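Local coordinates for protein glutamate receptor 1 (Adineta vaga, PDB 4IO2) that binds glutamate in the clamshell-shaped extracellular ligand-binding domain present here and probably serves as a ligand-gated ion channel in the membrane, at residues A[131-142]-A[154-165]; A[67-75]-A[85-96]. All coordinates share one frame; numbering follows the deposited sequence.

In the fold
Both interactions line the glutamate pocket, and their centres lie 18 Å apart. Interaction 2 supplies most of the bonds to the ligand's alpha-carboxylate and amino group. Interaction 1 brings R136 to the side-chain carboxylate and A140 N to the alpha-carboxylate, so the ligand joins both. They also touch directly. R162 NH2 lies 2.8 Å from Y67 OH, a probable hydrogen bond. T68 N lies 3.0 Å from G138 O, again a probable bond. These links span the cleft between the two lobes of the clamshell and are consistent with a domain closed around its agonist. D180, outside both contacts, also hydrogen-bonds the ligand.

Interaction 1: residues A[131-142]-A[154-165]; sequences NRIGIRIGTAGE and RNFYPLKSRQEM. With GLU (glutamic acid), chain E.
I133 O accepts from Y157 N at 2.9 Å, the first of four backbone bonds that pair strand 134-136 with strand 157-159 in parallel. The ladder continues with I135 N to Y157 O, L159 N to I135 O, and I137 N to L159 O. At G134 the methyl CD1 of L159 packs on the bare backbone, 3.5 Å from G134 C. I135 lies over one face of the F156 ring, with its CB 3.5 Å from F156 CD1. F156 CG sits between its own backbone N and carbonyl carbon (chi1 53°), which brings the ring under I135. R136 runs out beyond L159 and bends at chi3 (-73°). M165 CE lies over one face of its guanidinium and T139 CG2 over the opposite face. R136 NH2 gives a bond of 2.8 Å to OE2 of the bound glutamate, and it also bonds F178 O. R136 NH1 lies over one face of the R162 guanidinium, 3.6 Å from R162 NE. R162 NH2 packs on the ligand's CG and bonds Y67 OH. The ligand's negative charge probably eases the approach of the two arginines. In the type II turn R136-T139, G138 N donates to E142 OE1 and T139 OG1 donates to R136 O. A140 N then reaches the ligand's OXT at 2.9 Å. E142 sets its carboxylate at right angles to the F156 ring. Its OE2 and R154 NH1 form only a long salt bridge of 3.8 Å, with a water bonded to both. The whole is a beta-alpha-beta unit in which helix 140-148 links the two strands. Y145 of that helix packs on I133 and I135 and meets F156 edge-to-face, while strand 177-180 lies against R136, L159 and M165.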
loop_
_atom_site.group_PDB
_atom_site.type_symbol
_atom_site.label_atom_id
_atom_site.label_comp_id
_atom_site.label_asym_id
_atom_site.label_seq_id
_atom_site.Cartn_x
_atom_site.Cartn_y
_atom_site.Cartn_z
ATOM N N ASN A 131 -21.104 24.569 0.474
ATOM C CA ASN A 131 -20.751 25.121 1.778
ATOM C C ASN A 131 -21.249 24.335 3.005
ATOM O O ASN A 131 -21.021 24.738 4.170
ATOM C CB ASN A 131 -21.212 26.509 1.945
ATOM C CG ASN A 131 -20.427 27.242 3.000
ATOM O OD1 ASN A 131 -19.221 27.176 3.048
ATOM N ND2 ASN A 131 -21.106 28.021 3.765
ATOM N N ARG A 132 -21.981 23.243 2.758
ATOM C CA ARG A 132 -22.265 22.330 3.853
ATOM C C ARG A 132 -21.390 21.082 3.875
ATOM O O ARG A 132 -21.590 20.177 4.699
ATOM C CB ARG A 132 -23.747 22.009 3.870
ATOM C CG ARG A 132 -24.561 23.314 4.158
ATOM C CD ARG A 132 -26.003 23.179 4.636
ATOM N NE ARG A 132 -26.074 22.389 5.866
ATOM C CZ ARG A 132 -25.984 22.847 7.118
ATOM N NH1 ARG A 132 -25.844 24.112 7.405
ATOM N NH2 ARG A 132 -26.004 21.971 8.113
ATOM N N ILE A 133 -20.407 21.078 2.972
ATOM C CA ILE A 133 -19.323 20.107 3.054
ATOM C C ILE A 133 -18.069 20.744 3.703
ATOM O O ILE A 133 -17.468 21.615 3.112
ATOM C CB ILE A 133 -19.016 19.577 1.639
ATOM C CG1 ILE A 133 -20.295 19.034 0.965
ATOM C CG2 ILE A 133 -17.891 18.518 1.695
ATOM C CD1 ILE A 133 -20.119 18.803 -0.500
ATOM N N GLY A 134 -17.702 20.346 4.931
ATOM C CA GLY A 134 -16.525 20.899 5.604
ATOM C C GLY A 134 -15.270 20.115 5.232
ATOM O O GLY A 134 -15.297 18.895 5.145
ATOM N N ILE A 135 -14.202 20.840 4.928
ATOM C CA ILE A 135 -12.935 20.225 4.579
ATOM C C ILE A 135 -11.794 20.877 5.362
ATOM O O ILE A 135 -11.639 22.072 5.358
ATOM C CB ILE A 135 -12.661 20.333 3.057
ATOM C CG1 ILE A 135 -13.710 19.568 2.209
ATOM C CG2 ILE A 135 -11.209 19.864 2.735
ATOM C CD1 ILE A 135 -13.641 18.093 2.210
ATOM N N ARG A 136 -10.983 20.058 6.032
ATOM C CA ARG A 136 -9.766 20.533 6.691
ATOM C C ARG A 136 -8.688 20.920 5.682
ATOM O O ARG A 136 -8.198 20.111 4.883
ATOM C CB ARG A 136 -9.236 19.484 7.662
ATOM C CG ARG A 136 -10.115 19.284 8.880
ATOM C CD ARG A 136 -9.689 18.050 9.662
ATOM N NE ARG A 136 -10.077 16.834 8.924
ATOM C CZ ARG A 136 -9.485 15.669 8.969
ATOM N NH1 ARG A 136 -8.352 15.524 9.680
ATOM N NH2 ARG A 136 -10.006 14.642 8.325
ATOM N N ILE A 137 -8.346 22.194 5.706
ATOM C CA ILE A 137 -7.320 22.725 4.832
ATOM C C ILE A 137 -5.993 21.963 5.026
ATOM O O ILE A 137 -5.608 21.616 6.136
ATOM C CB ILE A 137 -7.164 24.243 5.137
ATOM C CG1 ILE A 137 -8.433 25.049 4.782
ATOM C CG2 ILE A 137 -5.922 24.783 4.494
ATOM C CD1 ILE A 137 -8.739 25.102 3.351
ATOM N N GLY A 138 -5.292 21.700 3.935
ATOM C CA GLY A 138 -3.965 21.084 4.002
ATOM C C GLY A 138 -3.985 19.595 4.230
ATOM O O GLY A 138 -2.980 19.000 4.562
ATOM N N THR A 139 -5.142 18.981 4.090
ATOM C CA THR A 139 -5.250 17.540 4.086
ATOM C C THR A 139 -5.372 17.044 2.627
ATOM O O THR A 139 -5.757 17.781 1.701
ATOM C CB THR A 139 -6.448 16.999 4.912
ATOM O OG1 THR A 139 -7.683 17.456 4.341
ATOM C CG2 THR A 139 -6.378 17.437 6.353
ATOM N N ALA A 140 -5.095 15.772 2.450
ATOM C CA ALA A 140 -5.259 15.163 1.144
ATOM C C ALA A 140 -6.720 15.242 0.695
ATOM O O ALA A 140 -6.987 15.303 -0.493
ATOM C CB ALA A 140 -4.739 13.704 1.177
ATOM N N GLY A 141 -7.647 15.241 1.645
ATOM C CA GLY A 141 -9.059 15.348 1.359
ATOM C C GLY A 141 -9.412 16.632 0.612
ATOM O O GLY A 141 -10.364 16.670 -0.164
ATOM N N GLU A 142 -8.672 17.688 0.862
ATOM C CA GLU A 142 -8.879 18.951 0.156
ATOM C C GLU A 142 -8.648 18.755 -1.327
ATOM O O GLU A 142 -9.443 19.221 -2.147
ATOM C CB GLU A 142 -7.990 20.069 0.707
ATOM C CG GLU A 142 -8.191 21.403 0.021
ATOM C CD GLU A 142 -7.256 22.518 0.521
ATOM O OE1 GLU A 142 -6.259 22.203 1.255
ATOM O OE2 GLU A 142 -7.560 23.711 0.212
ATOM N N ARG A 154 -12.739 26.515 -4.827
ATOM C CA ARG A 154 -12.490 26.432 -3.397
ATOM C C ARG A 154 -13.701 26.887 -2.569
ATOM O O ARG A 154 -13.660 27.916 -1.879
ATOM C CB ARG A 154 -11.248 27.226 -3.067
ATOM C CG ARG A 154 -10.016 26.726 -3.861
ATOM C CD ARG A 154 -8.766 27.557 -3.564
ATOM N NE ARG A 154 -7.670 27.218 -4.460
ATOM C CZ ARG A 154 -6.827 26.229 -4.230
ATOM N NH1 ARG A 154 -6.929 25.539 -3.107
ATOM N NH2 ARG A 154 -5.850 25.951 -5.103
ATOM N N ASN A 155 -14.759 26.087 -2.645
ATOM C CA ASN A 155 -16.081 26.476 -2.176
ATOM C C ASN A 155 -16.638 25.514 -1.120
ATOM O O ASN A 155 -17.819 25.529 -0.790
ATOM C CB ASN A 155 -17.060 26.620 -3.336
ATOM C CG ASN A 155 -17.244 25.335 -4.106
ATOM O OD1 ASN A 155 -16.806 24.267 -3.682
ATOM N ND2 ASN A 155 -17.883 25.430 -5.258
ATOM N N PHE A 156 -15.784 24.664 -0.558
ATOM C CA PHE A 156 -16.148 23.917 0.650
ATOM C C PHE A 156 -16.171 24.859 1.848
ATOM O O PHE A 156 -15.669 25.936 1.749
ATOM C CB PHE A 156 -15.158 22.803 0.902
ATOM C CG PHE A 156 -13.722 23.245 0.942
ATOM C CD1 PHE A 156 -13.170 23.702 2.112
ATOM C CD2 PHE A 156 -12.937 23.124 -0.159
ATOM C CE1 PHE A 156 -11.801 24.020 2.170
ATOM C CE2 PHE A 156 -11.586 23.478 -0.118
ATOM C CZ PHE A 156 -11.037 23.958 1.014
ATOM N N TYR A 157 -16.736 24.421 2.988
ATOM C CA TYR A 157 -16.587 25.143 4.272
ATOM C C TYR A 157 -15.218 24.817 4.886
ATOM O O TYR A 157 -14.939 23.656 5.153
ATOM C CB TYR A 157 -17.691 24.692 5.262
ATOM C CG TYR A 157 -17.719 25.496 6.535
ATOM C CD1 TYR A 157 -16.998 25.103 7.640
ATOM C CD2 TYR A 157 -18.539 26.607 6.660
ATOM C CE1 TYR A 157 -17.013 25.824 8.802
ATOM C CE2 TYR A 157 -18.557 27.348 7.833
ATOM C CZ TYR A 157 -17.823 26.936 8.899
ATOM O OH TYR A 157 -17.875 27.660 10.063
ATOM N N PRO A 158 -14.382 25.853 5.120
ATOM C CA PRO A 158 -12.976 25.555 5.524
ATOM C C PRO A 158 -12.854 25.210 7.013
ATOM O O PRO A 158 -13.481 25.859 7.853
ATOM C CB PRO A 158 -12.251 26.852 5.199
ATOM C CG PRO A 158 -13.389 27.946 5.384
ATOM C CD PRO A 158 -14.640 27.291 4.855
ATOM N N LEU A 159 -12.065 24.197 7.346
ATOM C CA LEU A 159 -11.849 23.787 8.748
ATOM C C LEU A 159 -10.351 23.825 9.065
ATOM O O LEU A 159 -9.530 23.378 8.254
ATOM C CB LEU A 159 -12.387 22.394 8.995
ATOM C CG LEU A 159 -13.879 22.182 8.659
ATOM C CD1 LEU A 159 -14.169 20.664 8.484
ATOM C CD2 LEU A 159 -14.749 22.867 9.706
ATOM N N LYS A 160 -10.026 24.333 10.250
ATOM C CA LYS A 160 -8.638 24.484 10.665
ATOM C C LYS A 160 -8.088 23.302 11.472
ATOM O O LYS A 160 -6.890 23.216 11.732
ATOM C CB LYS A 160 -8.483 25.744 11.508
ATOM C CG LYS A 160 -8.831 27.015 10.764
ATOM C CD LYS A 160 -8.637 28.262 11.626
ATOM C CE LYS A 160 -8.865 29.539 10.808
ATOM N NZ LYS A 160 -8.553 30.773 11.559
ATOM N N SER A 161 -8.959 22.392 11.872
ATOM C CA SER A 161 -8.561 21.314 12.798
ATOM C C SER A 161 -9.625 20.253 12.895
ATOM O O SER A 161 -10.746 20.477 12.445
ATOM C CB SER A 161 -8.367 21.870 14.198
ATOM O OG SER A 161 -9.619 22.306 14.709
ATOM N N ARG A 162 -9.256 19.081 13.423
ATOM C CA ARG A 162 -10.257 18.079 13.738
ATOM C C ARG A 162 -11.325 18.612 14.700
ATOM O O ARG A 162 -12.512 18.378 14.516
ATOM C CB ARG A 162 -9.597 16.826 14.293
ATOM C CG ARG A 162 -8.797 16.081 13.247
ATOM C CD ARG A 162 -8.265 14.771 13.794
ATOM N NE ARG A 162 -7.428 14.071 12.821
ATOM C CZ ARG A 162 -6.118 14.226 12.646
ATOM N NH1 ARG A 162 -5.395 15.022 13.408
ATOM N NH2 ARG A 162 -5.541 13.543 11.679
ATOM N N GLN A 163 -10.888 19.333 15.711
ATOM C CA GLN A 163 -11.846 19.875 16.660
ATOM C C GLN A 163 -12.886 20.760 15.976
ATOM O O GLN A 163 -14.068 20.665 16.296
ATOM C CB GLN A 163 -11.150 20.632 17.785
ATOM C CG GLN A 163 -12.073 20.944 18.952
ATOM C CD GLN A 163 -12.508 19.702 19.697
ATOM O OE1 GLN A 163 -11.683 18.909 20.151
ATOM N NE2 GLN A 163 -13.814 19.509 19.807
ATOM N N GLU A 164 -12.480 21.607 15.032
ATOM C CA GLU A 164 -13.452 22.429 14.317
ATOM C C GLU A 164 -14.387 21.536 13.481
ATOM O O GLU A 164 -15.579 21.844 13.351
ATOM C CB GLU A 164 -12.758 23.514 13.462
ATOM C CG GLU A 164 -13.539 24.810 13.399
ATOM C CD GLU A 164 -13.065 25.818 12.364
ATOM O OE1 GLU A 164 -11.962 25.666 11.823
ATOM O OE2 GLU A 164 -13.813 26.796 12.119
ATOM N N MET A 165 -13.852 20.456 12.902
ATOM C CA MET A 165 -14.689 19.532 12.151
ATOM C C MET A 165 -15.776 18.982 13.087
ATOM O O MET A 165 -16.951 19.005 12.748
ATOM C CB MET A 165 -13.845 18.434 11.509
ATOM C CG MET A 165 -14.556 17.443 10.657
ATOM S SD MET A 165 -13.385 16.313 9.902
ATOM C CE MET A 165 -12.670 15.461 11.326
HETATM N N GLU E . -3.762 11.709 6.303
HETATM C CA GLU E . -4.245 13.058 5.994
HETATM C C GLU E . -3.170 13.846 5.251
HETATM O O GLU E . -1.994 13.399 5.228
HETATM C CB GLU E . -4.661 13.835 7.247
HETATM C CG GLU E . -5.743 13.185 8.118
HETATM C CD GLU E . -7.146 13.147 7.512
HETATM O OE1 GLU E . -7.347 13.743 6.456
HETATM O OE2 GLU E . -8.060 12.570 8.159
HETATM O OXT GLU E . -3.497 14.909 4.673
HETATM O O HOH W 1 -17.435 28.278 1.523
HETATM O O HOH W 2 -6.796 22.427 8.478
HETATM O O HOH W 3 -8.947 25.352 -1.160
#

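Interaction 2: residues A[67-75]-A[85-96]; sequences YTGLVLALA and DITVTSARREIV. With GLU (glutamic acid), chain E.
The amino-acid end of the glutamate pocket is built where helix 67-75 meets segment 85-96, with Y67 against D85 and T68 against R92. Y67 OH donates to D85 OD1 at 2.7 Å. The bond arrives on the syn side but tilted out of the carboxylate plane, and ring and carboxylate planes stand 78° apart. One face of the Y67 ring covers the ligand, whose CB sits 3.5 Å above the ring plane over its centre. R92 stretches out from CG to NE and meets the alpha-carboxylate with the edge of its guanidinium, the ligand's C lying in its plane. Its NH1 bonds the ligand's O at 2.8 Å, almost straight at 170°, and its NH2 bonds OXT at 2.9 Å. R92 NH1 also donates to a lone pair of T87 O. T68 OG1 lies in the guanidinium plane and accepts from R92 NH2 at 3.0 Å, although T68 has a second conformer. Together these bonds fix the guanidinium's rotation. T87 N also donates to the ligand's O. The ligand's amino group donates to D85 O and T87 OG1, and D180 outside the contact also bonds the ligand, probably here. T89 OG1 accepts from R92 N as N-cap of a short, weakly bonded helix at about 90-93. Behind the polar site the packing is apolar. L70 CD2 meets I86 CD1, V71 CG1 meets V96 CG2 at 3.8 Å, and L72 CD2 meets I95 CD1 at 3.6 Å. R93 and E94 form salt bridges with D222 and K219 of the second subunit. An arginine paired with the alpha-carboxylate of an agonist covered by an aromatic ring is typical of ionotropic glutamate receptor ligand-binding domains.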
loop_
_atom_site.group_PDB
_atom_site.type_symbol
_atom_site.label_atom_id
_atom_site.label_comp_id
_atom_site.label_asym_id
_atom_site.label_seq_id
_atom_site.Cartn_x
_atom_site.Cartn_y
_atom_site.Cartn_z
ATOM N N TYR A 67 -1.244 19.064 7.792
ATOM C CA TYR A 67 -0.479 17.937 7.260
ATOM C C TYR A 67 0.434 18.430 6.130
ATOM O O TYR A 67 1.637 18.091 6.122
ATOM C CB TYR A 67 -1.438 16.794 6.865
ATOM C CG TYR A 67 -1.810 16.001 8.086
ATOM C CD1 TYR A 67 -2.795 16.451 8.955
ATOM C CD2 TYR A 67 -1.142 14.847 8.405
ATOM C CE1 TYR A 67 -3.106 15.749 10.127
ATOM C CE2 TYR A 67 -1.406 14.135 9.576
ATOM C CZ TYR A 67 -2.406 14.600 10.426
ATOM O OH TYR A 67 -2.735 13.926 11.594
ATOM N N THR A 68 -0.102 19.207 5.196
ATOM C CA THR A 68 0.772 19.703 4.159
ATOM C C THR A 68 1.821 20.661 4.740
ATOM O O THR A 68 2.972 20.659 4.272
ATOM C CB THR A 68 -0.008 20.253 2.952
ATOM O OG1 THR A 68 -0.669 19.154 2.329
ATOM C CG2 THR A 68 0.971 20.862 1.924
ATOM N N GLY A 69 1.473 21.387 5.808
ATOM C CA GLY A 69 2.451 22.229 6.520
ATOM C C GLY A 69 3.623 21.445 7.121
ATOM O O GLY A 69 4.791 21.879 7.069
ATOM N N LEU A 70 3.333 20.277 7.680
ATOM C CA LEU A 70 4.368 19.397 8.218
ATOM C C LEU A 70 5.312 18.947 7.098
ATOM O O LEU A 70 6.555 18.946 7.277
ATOM C CB LEU A 70 3.722 18.187 8.912
ATOM C CG LEU A 70 4.704 17.161 9.488
ATOM C CD1 LEU A 70 5.571 17.745 10.565
ATOM C CD2 LEU A 70 3.911 15.997 9.990
ATOM N N VAL A 71 4.751 18.546 5.956
ATOM C CA VAL A 71 5.563 18.124 4.819
ATOM C C VAL A 71 6.477 19.279 4.366
ATOM O O VAL A 71 7.673 19.082 4.122
ATOM C CB VAL A 71 4.642 17.638 3.685
ATOM C CG1 VAL A 71 5.381 17.417 2.400
ATOM C CG2 VAL A 71 3.928 16.359 4.131
ATOM N N LEU A 72 5.906 20.477 4.234
ATOM C CA LEU A 72 6.687 21.637 3.835
ATOM C C LEU A 72 7.795 21.970 4.832
ATOM O O LEU A 72 8.898 22.355 4.444
ATOM C CB LEU A 72 5.762 22.853 3.658
ATOM C CG LEU A 72 4.913 22.790 2.390
ATOM C CD1 LEU A 72 3.718 23.740 2.503
ATOM C CD2 LEU A 72 5.739 23.118 1.183
ATOM N N ALA A 73 7.503 21.827 6.108
ATOM C CA ALA A 73 8.503 22.069 7.161
ATOM C C ALA A 73 9.655 21.085 7.025
ATOM O O ALA A 73 10.831 21.483 7.112
ATOM C CB ALA A 73 7.860 21.975 8.532
ATOM N N LEU A 74 9.359 19.814 6.743
ATOM C CA LEU A 74 10.429 18.865 6.552
ATOM C C LEU A 74 11.254 19.275 5.325
ATOM O O LEU A 74 12.487 19.251 5.353
ATOM C CB LEU A 74 9.879 17.451 6.394
ATOM C CG LEU A 74 11.012 16.436 6.243
ATOM C CD1 LEU A 74 10.670 15.167 6.954
ATOM C CD2 LEU A 74 11.361 16.161 4.786
ATOM N N ALA A 75 10.587 19.617 4.219
ATOM C CA ALA A 75 11.304 19.977 2.992
ATOM C C ALA A 75 12.204 21.179 3.224
ATOM O O ALA A 75 13.234 21.294 2.584
ATOM C CB ALA A 75 10.346 20.255 1.845
ATOM N N ASP A 85 0.174 9.760 10.481
ATOM C CA ASP A 85 -0.903 9.416 9.540
ATOM C C ASP A 85 -0.866 10.394 8.371
ATOM O O ASP A 85 -1.766 11.201 8.200
ATOM C CB ASP A 85 -2.278 9.413 10.234
ATOM C CG ASP A 85 -2.596 10.664 11.071
ATOM O OD1 ASP A 85 -1.710 11.431 11.454
ATOM O OD2 ASP A 85 -3.811 10.854 11.396
ATOM N N ILE A 86 0.229 10.305 7.592
ATOM C CA ILE A 86 0.533 11.255 6.535
ATOM C C ILE A 86 0.361 10.569 5.194
ATOM O O ILE A 86 1.078 9.615 4.855
ATOM C CB ILE A 86 1.978 11.774 6.660
ATOM C CG1 ILE A 86 2.252 12.374 8.047
ATOM C CG2 ILE A 86 2.262 12.801 5.623
ATOM C CD1 ILE A 86 3.740 12.524 8.365
ATOM N N THR A 87 -0.657 11.008 4.447
ATOM C CA THR A 87 -0.965 10.412 3.173
ATOM C C THR A 87 0.073 10.708 2.096
ATOM O O THR A 87 0.491 11.848 1.905
ATOM C CB THR A 87 -2.356 10.854 2.707
ATOM O OG1 THR A 87 -3.306 10.562 3.738
ATOM C CG2 THR A 87 -2.796 10.150 1.408
ATOM N N VAL A 88 0.464 9.678 1.352
ATOM C CA VAL A 88 1.377 9.816 0.208
ATOM C C VAL A 88 0.559 10.342 -0.954
ATOM O O VAL A 88 -0.421 9.719 -1.386
ATOM C CB VAL A 88 1.997 8.462 -0.124
ATOM C CG1 VAL A 88 2.972 8.631 -1.281
ATOM C CG2 VAL A 88 2.705 7.881 1.117
ATOM N N THR A 89 0.895 11.523 -1.447
ATOM C CA THR A 89 0.181 12.127 -2.576
ATOM C C THR A 89 1.163 12.573 -3.649
ATOM O O THR A 89 2.314 12.812 -3.390
ATOM C CB THR A 89 -0.657 13.367 -2.199
ATOM O OG1 THR A 89 0.224 14.433 -1.900
ATOM C CG2 THR A 89 -1.590 13.107 -0.984
ATOM N N SER A 90 0.667 12.682 -4.862
ATOM C CA SER A 90 1.469 13.128 -6.002
ATOM C C SER A 90 2.053 14.510 -5.753
ATOM O O SER A 90 3.217 14.757 -6.019
ATOM C CB SER A 90 0.628 13.120 -7.306
ATOM O OG SER A 90 -0.513 13.986 -7.234
ATOM N N ALA A 91 1.235 15.423 -5.267
ATOM C CA ALA A 91 1.720 16.783 -5.030
ATOM C C ALA A 91 2.805 16.776 -3.969
ATOM O O ALA A 91 3.800 17.515 -4.079
ATOM C CB ALA A 91 0.584 17.748 -4.588
ATOM N N ARG A 92 2.647 15.999 -2.907
ATOM C CA ARG A 92 3.699 15.967 -1.876
ATOM C C ARG A 92 4.989 15.324 -2.381
ATOM O O ARG A 92 6.075 15.747 -2.013
ATOM C CB ARG A 92 3.185 15.271 -0.602
ATOM C CG ARG A 92 2.143 16.093 0.140
ATOM C CD ARG A 92 1.371 15.268 1.161
ATOM N NE ARG A 92 0.354 16.054 1.830
ATOM C CZ ARG A 92 -0.496 15.584 2.734
ATOM N NH1 ARG A 92 -0.417 14.317 3.091
ATOM N NH2 ARG A 92 -1.374 16.404 3.301
ATOM N N ARG A 93 4.856 14.313 -3.213
ATOM C CA ARG A 93 6.017 13.599 -3.757
ATOM C C ARG A 93 6.893 14.484 -4.646
ATOM O O ARG A 93 8.054 14.166 -4.833
ATOM C CB ARG A 93 5.521 12.343 -4.500
ATOM C CG ARG A 93 6.635 11.469 -5.071
ATOM C CD ARG A 93 7.468 10.794 -3.988
ATOM N NE ARG A 93 8.594 10.049 -4.502
ATOM C CZ ARG A 93 9.787 10.582 -4.745
ATOM N NH1 ARG A 93 10.011 11.881 -4.537
ATOM N NH2 ARG A 93 10.771 9.815 -5.210
ATOM N N GLU A 94 6.337 15.583 -5.141
ATOM C CA GLU A 94 7.161 16.535 -5.878
ATOM C C GLU A 94 8.222 17.175 -4.995
ATOM O O GLU A 94 9.261 17.597 -5.495
ATOM C CB GLU A 94 6.298 17.656 -6.456
ATOM C CG GLU A 94 5.395 17.208 -7.546
ATOM C CD GLU A 94 6.099 17.047 -8.919
ATOM O OE1 GLU A 94 7.352 17.205 -9.011
ATOM O OE2 GLU A 94 5.375 16.758 -9.910
ATOM N N ILE A 95 7.966 17.284 -3.693
ATOM C CA ILE A 95 8.856 18.036 -2.805
ATOM C C ILE A 95 9.562 17.222 -1.724
ATOM O O ILE A 95 10.550 17.696 -1.148
ATOM C CB ILE A 95 8.153 19.283 -2.191
ATOM C CG1 ILE A 95 6.940 18.898 -1.368
ATOM C CG2 ILE A 95 7.860 20.295 -3.300
ATOM C CD1 ILE A 95 6.434 19.985 -0.437
ATOM N N VAL A 96 9.056 16.028 -1.436
ATOM C CA VAL A 96 9.659 15.123 -0.464
ATOM C C VAL A 96 9.591 13.717 -1.024
ATOM O O VAL A 96 8.807 13.425 -1.959
ATOM C CB VAL A 96 8.930 15.143 0.899
ATOM C CG1 VAL A 96 9.040 16.519 1.578
ATOM C CG2 VAL A 96 7.463 14.714 0.800
HETATM N N GLU E . -3.762 11.709 6.303
HETATM C CA GLU E . -4.245 13.058 5.994
HETATM C C GLU E . -3.170 13.846 5.251
HETATM O O GLU E . -1.994 13.399 5.228
HETATM C CB GLU E . -4.661 13.835 7.247
HETATM C CG GLU E . -5.743 13.185 8.118
HETATM C CD GLU E . -7.146 13.147 7.512
HETATM O OE1 GLU E . -7.347 13.743 6.456
HETATM O OE2 GLU E . -8.060 12.570 8.159
HETATM O OXT GLU E . -3.497 14.909 4.673
#